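Local coordinates for protein tartronate semialdehyde reductase (Salmonella typhimurium, PDB 1VPD) that probably reduces tartronate semialdehyde to D-glycerate with NADH or NADPH, the last step of galactarate breakdown, as a member of the 3-hydroxyisobutyrate dehydrogenase-related family, at residues A[190-204]-A[285-299]. Numbering follows the deposited sequence. Where two conformers were deposited one is given.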
loop_
_atom_site.group_PDB
_atom_site.type_symbol
_atom_site.label_atom_id
_atom_site.label_comp_id
_atom_site.label_asym_id
_atom_site.label_seq_id
_atom_site.Cartn_x
_atom_site.Cartn_y
_atom_site.Cartn_z
ATOM N N SER A 190 -7.132 5.959 -18.658
ATOM C CA SER A 190 -6.168 5.888 -19.752
ATOM C C SER A 190 -6.854 5.577 -21.087
ATOM O O SER A 190 -6.599 6.228 -22.109
ATOM C CB SER A 190 -5.117 4.821 -19.438
ATOM O OG SER A 190 -4.392 5.146 -18.256
ATOM N N GLU A 191 -7.770 4.607 -21.052
ATOM C CA GLU A 191 -8.531 4.192 -22.210
ATOM C C GLU A 191 -9.339 5.383 -22.738
ATOM O O GLU A 191 -9.334 5.665 -23.933
ATOM C CB GLU A 191 -9.443 3.018 -21.817
ATOM C CG GLU A 191 -10.182 2.388 -22.967
ATOM C CD GLU A 191 -10.684 0.973 -22.705
ATOM O OE1 GLU A 191 -9.902 0.084 -22.277
ATOM O OE2 GLU A 191 -11.872 0.745 -22.985
ATOM N N ALA A 192 -10.023 6.077 -21.839
ATOM C CA ALA A 192 -10.882 7.193 -22.199
ATOM C C ALA A 192 -10.108 8.422 -22.706
ATOM O O ALA A 192 -10.493 9.034 -23.702
ATOM C CB ALA A 192 -11.755 7.573 -21.029
ATOM N N LEU A 193 -9.046 8.796 -22.008
ATOM C CA LEU A 193 -8.239 9.959 -22.423
ATOM C C LEU A 193 -7.524 9.691 -23.745
ATOM O O LEU A 193 -7.443 10.575 -24.589
ATOM C CB LEU A 193 -7.240 10.373 -21.322
ATOM C CG LEU A 193 -7.852 10.941 -20.052
ATOM C CD1 LEU A 193 -6.733 11.347 -19.087
ATOM C CD2 LEU A 193 -8.760 12.139 -20.301
ATOM N N THR A 194 -7.049 8.466 -23.956
ATOM C CA THR A 194 -6.406 8.115 -25.218
ATOM C C THR A 194 -7.419 8.134 -26.364
ATOM O O THR A 194 -7.120 8.636 -27.444
ATOM C CB THR A 194 -5.754 6.722 -25.107
ATOM O OG1 THR A 194 -4.730 6.748 -24.109
ATOM C CG2 THR A 194 -5.036 6.347 -26.390
ATOM N N LEU A 195 -8.636 7.642 -26.128
ATOM C CA LEU A 195 -9.707 7.745 -27.119
ATOM C C LEU A 195 -9.955 9.204 -27.529
ATOM O O LEU A 195 -9.962 9.515 -28.721
ATOM C CB LEU A 195 -11.005 7.107 -26.591
ATOM C CG LEU A 195 -12.247 7.341 -27.456
ATOM C CD1 LEU A 195 -12.070 6.716 -28.836
ATOM C CD2 LEU A 195 -13.504 6.788 -26.764
ATOM N N ALA A 196 -10.139 10.086 -26.555
ATOM C CA ALA A 196 -10.488 11.476 -26.846
ATOM C C ALA A 196 -9.339 12.171 -27.590
ATOM O O ALA A 196 -9.568 12.884 -28.553
ATOM C CB ALA A 196 -10.808 12.207 -25.599
ATOM N N THR A 197 -8.114 11.902 -27.163
ATOM C CA THR A 197 -6.919 12.471 -27.802
ATOM C C THR A 197 -6.809 12.003 -29.244
ATOM O O THR A 197 -6.547 12.806 -30.148
ATOM C CB THR A 197 -5.659 12.064 -27.041
ATOM O OG1 THR A 197 -5.765 12.471 -25.667
ATOM C CG2 THR A 197 -4.451 12.822 -27.582
ATOM N N LYS A 198 -6.987 10.699 -29.470
ATOM C CA LYS A 198 -6.951 10.151 -30.822
ATOM C C LYS A 198 -8.050 10.713 -31.729
ATOM O O LYS A 198 -7.836 10.871 -32.945
ATOM C CB LYS A 198 -6.995 8.611 -30.808
ATOM C CG LYS A 198 -6.486 7.955 -32.084
ATOM C CD LYS A 198 -4.963 7.995 -32.212
ATOM C CE LYS A 198 -4.458 7.408 -33.542
ATOM N NZ LYS A 198 -4.655 5.928 -33.681
ATOM N N ALA A 199 -9.202 11.028 -31.125
ATOM C CA ALA A 199 -10.327 11.626 -31.834
ATOM C C ALA A 199 -10.208 13.142 -31.970
ATOM O O ALA A 199 -11.135 13.782 -32.458
ATOM C CB ALA A 199 -11.655 11.243 -31.152
ATOM N N GLY A 200 -9.084 13.710 -31.558
ATOM C CA GLY A 200 -8.785 15.121 -31.811
ATOM C C GLY A 200 -9.171 16.140 -30.753
ATOM O O GLY A 200 -9.163 17.348 -31.029
ATOM N N VAL A 201 -9.477 15.695 -29.544
ATOM C CA VAL A 201 -9.824 16.558 -28.433
ATOM C C VAL A 201 -8.703 16.572 -27.402
ATOM O O VAL A 201 -8.168 15.536 -27.025
ATOM C CB VAL A 201 -11.179 16.135 -27.784
ATOM C CG1 VAL A 201 -11.526 16.997 -26.598
ATOM C CG2 VAL A 201 -12.291 16.190 -28.820
ATOM N N ASN A 202 -8.334 17.765 -26.950
ATOM C CA ASN A 202 -7.260 17.922 -26.002
ATOM C C ASN A 202 -7.611 17.279 -24.661
ATOM O O ASN A 202 -8.649 17.609 -24.093
ATOM C CB ASN A 202 -7.017 19.416 -25.802
ATOM C CG ASN A 202 -5.880 19.688 -24.857
ATOM O OD1 ASN A 202 -6.046 19.611 -23.659
ATOM N ND2 ASN A 202 -4.708 20.008 -25.401
ATOM N N PRO A 203 -6.789 16.345 -24.168
ATOM C CA PRO A 203 -7.156 15.617 -22.944
ATOM C C PRO A 203 -7.199 16.464 -21.673
ATOM O O PRO A 203 -7.896 16.121 -20.716
ATOM C CB PRO A 203 -6.094 14.500 -22.852
ATOM C CG PRO A 203 -4.907 14.994 -23.667
ATOM C CD PRO A 203 -5.523 15.855 -24.749
ATOM N N ASP A 204 -6.481 17.580 -21.641
ATOM C CA ASP A 204 -6.587 18.458 -20.483
ATOM C C ASP A 204 -7.979 19.092 -20.413
ATOM O O ASP A 204 -8.547 19.215 -19.344
ATOM C CB ASP A 204 -5.487 19.537 -20.557
ATOM C CG ASP A 204 -5.149 20.148 -19.221
ATOM O OD1 ASP A 204 -5.876 19.951 -18.210
ATOM O OD2 ASP A 204 -4.146 20.896 -19.113
ATOM N N LEU A 285 0.272 2.900 -16.674
ATOM C CA LEU A 285 -0.712 2.157 -17.448
ATOM C C LEU A 285 -1.156 2.961 -18.651
ATOM O O LEU A 285 -1.488 2.401 -19.691
ATOM C CB LEU A 285 -1.939 1.832 -16.598
ATOM C CG LEU A 285 -2.036 0.492 -15.924
ATOM C CD1 LEU A 285 -3.168 0.543 -14.914
ATOM C CD2 LEU A 285 -2.254 -0.616 -16.951
ATOM N N ALA A 286 -1.159 4.291 -18.545
ATOM C CA ALA A 286 -1.476 5.139 -19.701
ATOM C C ALA A 286 -0.557 4.879 -20.889
ATOM O O ALA A 286 -1.012 4.914 -22.040
ATOM C CB ALA A 286 -1.451 6.624 -19.323
ATOM N N CYS A 287 0.711 4.591 -20.611
ATOM C CA CYS A 287 1.697 4.356 -21.662
ATOM C C CYS A 287 1.380 3.105 -22.489
ATOM O O CYS A 287 1.697 3.048 -23.675
ATOM C CB CYS A 287 3.115 4.315 -21.093
ATOM S SG CYS A 287 3.537 5.731 -20.058
ATOM N N TYR A 288 0.740 2.101 -21.869
ATOM C CA TYR A 288 0.276 0.934 -22.604
ATOM C C TYR A 288 -0.696 1.350 -23.703
ATOM O O TYR A 288 -0.558 0.966 -24.868
ATOM C CB TYR A 288 -0.377 -0.069 -21.634
ATOM C CG TYR A 288 -0.997 -1.266 -22.311
ATOM C CD1 TYR A 288 -0.242 -2.395 -22.595
ATOM C CD2 TYR A 288 -2.341 -1.281 -22.663
ATOM C CE1 TYR A 288 -0.808 -3.510 -23.230
ATOM C CE2 TYR A 288 -2.905 -2.375 -23.307
ATOM C CZ TYR A 288 -2.133 -3.487 -23.589
ATOM O OH TYR A 288 -2.686 -4.579 -24.197
ATOM N N TYR A 289 -1.691 2.130 -23.322
ATOM C CA TYR A 289 -2.668 2.626 -24.275
ATOM C C TYR A 289 -2.041 3.559 -25.316
ATOM O O TYR A 289 -2.393 3.501 -26.494
ATOM C CB TYR A 289 -3.763 3.362 -23.544
ATOM C CG TYR A 289 -4.756 2.445 -22.862
ATOM C CD1 TYR A 289 -5.874 1.989 -23.538
ATOM C CD2 TYR A 289 -4.559 2.021 -21.556
ATOM C CE1 TYR A 289 -6.780 1.139 -22.932
ATOM C CE2 TYR A 289 -5.473 1.176 -20.927
ATOM C CZ TYR A 289 -6.585 0.751 -21.620
ATOM O OH TYR A 289 -7.504 -0.064 -21.001
ATOM N N GLU A 290 -1.124 4.429 -24.883
ATOM C CA GLU A 290 -0.452 5.338 -25.814
ATOM C C GLU A 290 0.287 4.575 -26.900
ATOM O O GLU A 290 0.288 4.956 -28.071
ATOM C CB GLU A 290 0.535 6.229 -25.054
ATOM C CG GLU A 290 -0.138 7.243 -24.159
ATOM C CD GLU A 290 0.835 8.070 -23.336
ATOM O OE1 GLU A 290 1.954 7.584 -23.012
ATOM O OE2 GLU A 290 0.447 9.201 -22.993
ATOM N N LYS A 291 0.935 3.484 -26.506
ATOM C CA LYS A 291 1.731 2.710 -27.432
ATOM C C LYS A 291 0.852 1.948 -28.416
ATOM O O LYS A 291 1.164 1.858 -29.605
ATOM C CB LYS A 291 2.681 1.803 -26.661
ATOM C CG LYS A 291 3.841 2.628 -26.079
ATOM C CD LYS A 291 4.771 1.845 -25.141
ATOM C CE LYS A 291 5.876 2.774 -24.616
ATOM N NZ LYS A 291 6.837 2.103 -23.695
ATOM N N LEU A 292 -0.282 1.426 -27.952
ATOM C CA LEU A 292 -1.162 0.696 -28.862
ATOM C C LEU A 292 -1.999 1.625 -29.776
ATOM O O LEU A 292 -2.250 1.295 -30.934
ATOM C CB LEU A 292 -2.088 -0.249 -28.073
ATOM C CG LEU A 292 -1.577 -1.665 -27.772
ATOM C CD1 LEU A 292 -0.408 -1.655 -26.827
ATOM C CD2 LEU A 292 -2.725 -2.495 -27.179
ATOM N N ALA A 293 -2.400 2.773 -29.265
ATOM C CA ALA A 293 -3.202 3.749 -30.024
ATOM C C ALA A 293 -2.342 4.714 -30.847
ATOM O O ALA A 293 -2.871 5.458 -31.674
ATOM C CB ALA A 293 -4.081 4.536 -29.097
ATOM N N LYS A 294 -1.036 4.698 -30.619
ATOM C CA LYS A 294 -0.103 5.605 -31.317
ATOM C C LYS A 294 -0.413 7.085 -31.108
ATOM O O LYS A 294 -0.410 7.891 -32.057
ATOM C CB LYS A 294 -0.022 5.259 -32.805
ATOM C CG LYS A 294 0.437 3.864 -33.077
ATOM C CD LYS A 294 1.856 3.594 -32.616
ATOM C CE LYS A 294 2.391 2.322 -33.251
ATOM N NZ LYS A 294 3.833 2.070 -33.003
ATOM N N VAL A 295 -0.674 7.452 -29.863
ATOM C CA VAL A 295 -0.835 8.852 -29.476
ATOM C C VAL A 295 -0.438 9.018 -28.013
ATOM O O VAL A 295 -0.591 8.094 -27.219
ATOM C CB VAL A 295 -2.286 9.347 -29.742
ATOM C CG1 VAL A 295 -3.256 8.723 -28.763
ATOM C CG2 VAL A 295 -2.369 10.849 -29.704
ATOM N N GLU A 296 0.061 10.186 -27.646
ATOM C CA GLU A 296 0.382 10.462 -26.264
ATOM C C GLU A 296 -0.629 11.420 -25.652
ATOM O O GLU A 296 -1.129 12.340 -26.311
ATOM C CB GLU A 296 1.820 11.010 -26.164
ATOM C CG GLU A 296 2.829 9.940 -26.524
ATOM C CD GLU A 296 4.278 10.354 -26.307
ATOM O OE1 GLU A 296 4.542 11.558 -26.206
ATOM O OE2 GLU A 296 5.134 9.448 -26.232
ATOM N N VAL A 297 -0.929 11.185 -24.380
ATOM C CA VAL A 297 -1.846 11.987 -23.603
ATOM C C VAL A 297 -1.018 13.058 -22.888
ATOM O O VAL A 297 -0.333 12.765 -21.924
ATOM C CB VAL A 297 -2.614 11.109 -22.600
ATOM C CG1 VAL A 297 -3.475 11.935 -21.676
ATOM C CG2 VAL A 297 -3.478 10.097 -23.375
ATOM N N THR A 298 -1.069 14.282 -23.394
ATOM C CA THR A 298 -0.167 15.350 -22.936
ATOM C C THR A 298 -0.938 16.634 -22.724
ATOM O O THR A 298 -2.102 16.744 -23.117
ATOM C CB THR A 298 0.953 15.628 -23.976
ATOM O OG1 THR A 298 0.381 16.165 -25.172
ATOM C CG2 THR A 298 1.646 14.389 -24.444
ATOM N N ARG A 299 -0.305 17.630 -22.120
ATOM C CA ARG A 299 -0.983 18.917 -21.999
ATOM C C ARG A 299 -1.259 19.491 -23.385
ATOM O O ARG A 299 -2.164 20.335 -23.526
ATOM C CB ARG A 299 -0.192 19.919 -21.163
ATOM C CG ARG A 299 0.038 19.470 -19.715
ATOM C CD ARG A 299 -1.197 19.476 -18.823
ATOM N NE ARG A 299 -0.820 19.218 -17.430
ATOM C CZ ARG A 299 -1.624 19.323 -16.392
ATOM N NH1 ARG A 299 -2.875 19.731 -16.518
ATOM N NH2 ARG A 299 -1.161 19.063 -15.181
ATOM O OXT ARG A 299 -0.607 19.125 -24.384
HETATM O O HOH W 1 -3.291 22.080 -21.364
#
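S190 packs its small side chain against A286; S190 CA lies 4.8 Å from A286 CA, the shortest CA-CA distance between helices 190-198 and 285-293. Small residues suit this spot, and S190 OG is occupied within its own helix by the carbonyl of I186. One turn on, T194, in one of its two conformers, donates a hydrogen bond from OG1 to S190 O (2.8 Å), sharing that oxygen with its own backbone N from the opposite face. With CG2 anti to the backbone N, the methyl meets A293 CB and V295 CG1. Likewise T197 OG1 donates a hydrogen bond to L193 O, while CG2 meets V295 CG2. Threonine suits both places: its proton is spent on a helix carbonyl, letting OG1 sit against carbon, while CG2 makes apolar contact. Past A293 helix 285-293 ends and the C-terminal tail runs along helix 190-198, where V297 spreads its methyls, CG1 against P203 CB (3.8 Å) and CG2 against T194. V297 N donates to E290 OE2, which also forms a salt bridge with R230.

Toward solvent the contact is looser and polar. The backbone of S190 and E191 covers one face of the Y289 ring, and Y289 OH gives its proton to the anti lone pair of E191 OE1 (2.7 Å). K198, bent at chi2 and chi4, passes V295 and hydrogen-bonds through NZ to A293 O (2.7 Å), a lysine suiting a helix's carbonyl end. N202 ND2 donates almost straight (173°) to R299 O from above its plane. In one of two D204 conformers, R299 NH1 forms a salt bridge with D204 OD2 (3.1 Å), edge-on from above the carboxylate plane; R299 NE also pairs with D229.

Within this all-helical C-terminal domain, polar bonds bordering an apolar seam fasten the tail across the start of helix 203-210, whose N-terminal dipole would probably favour the terminal carboxylate.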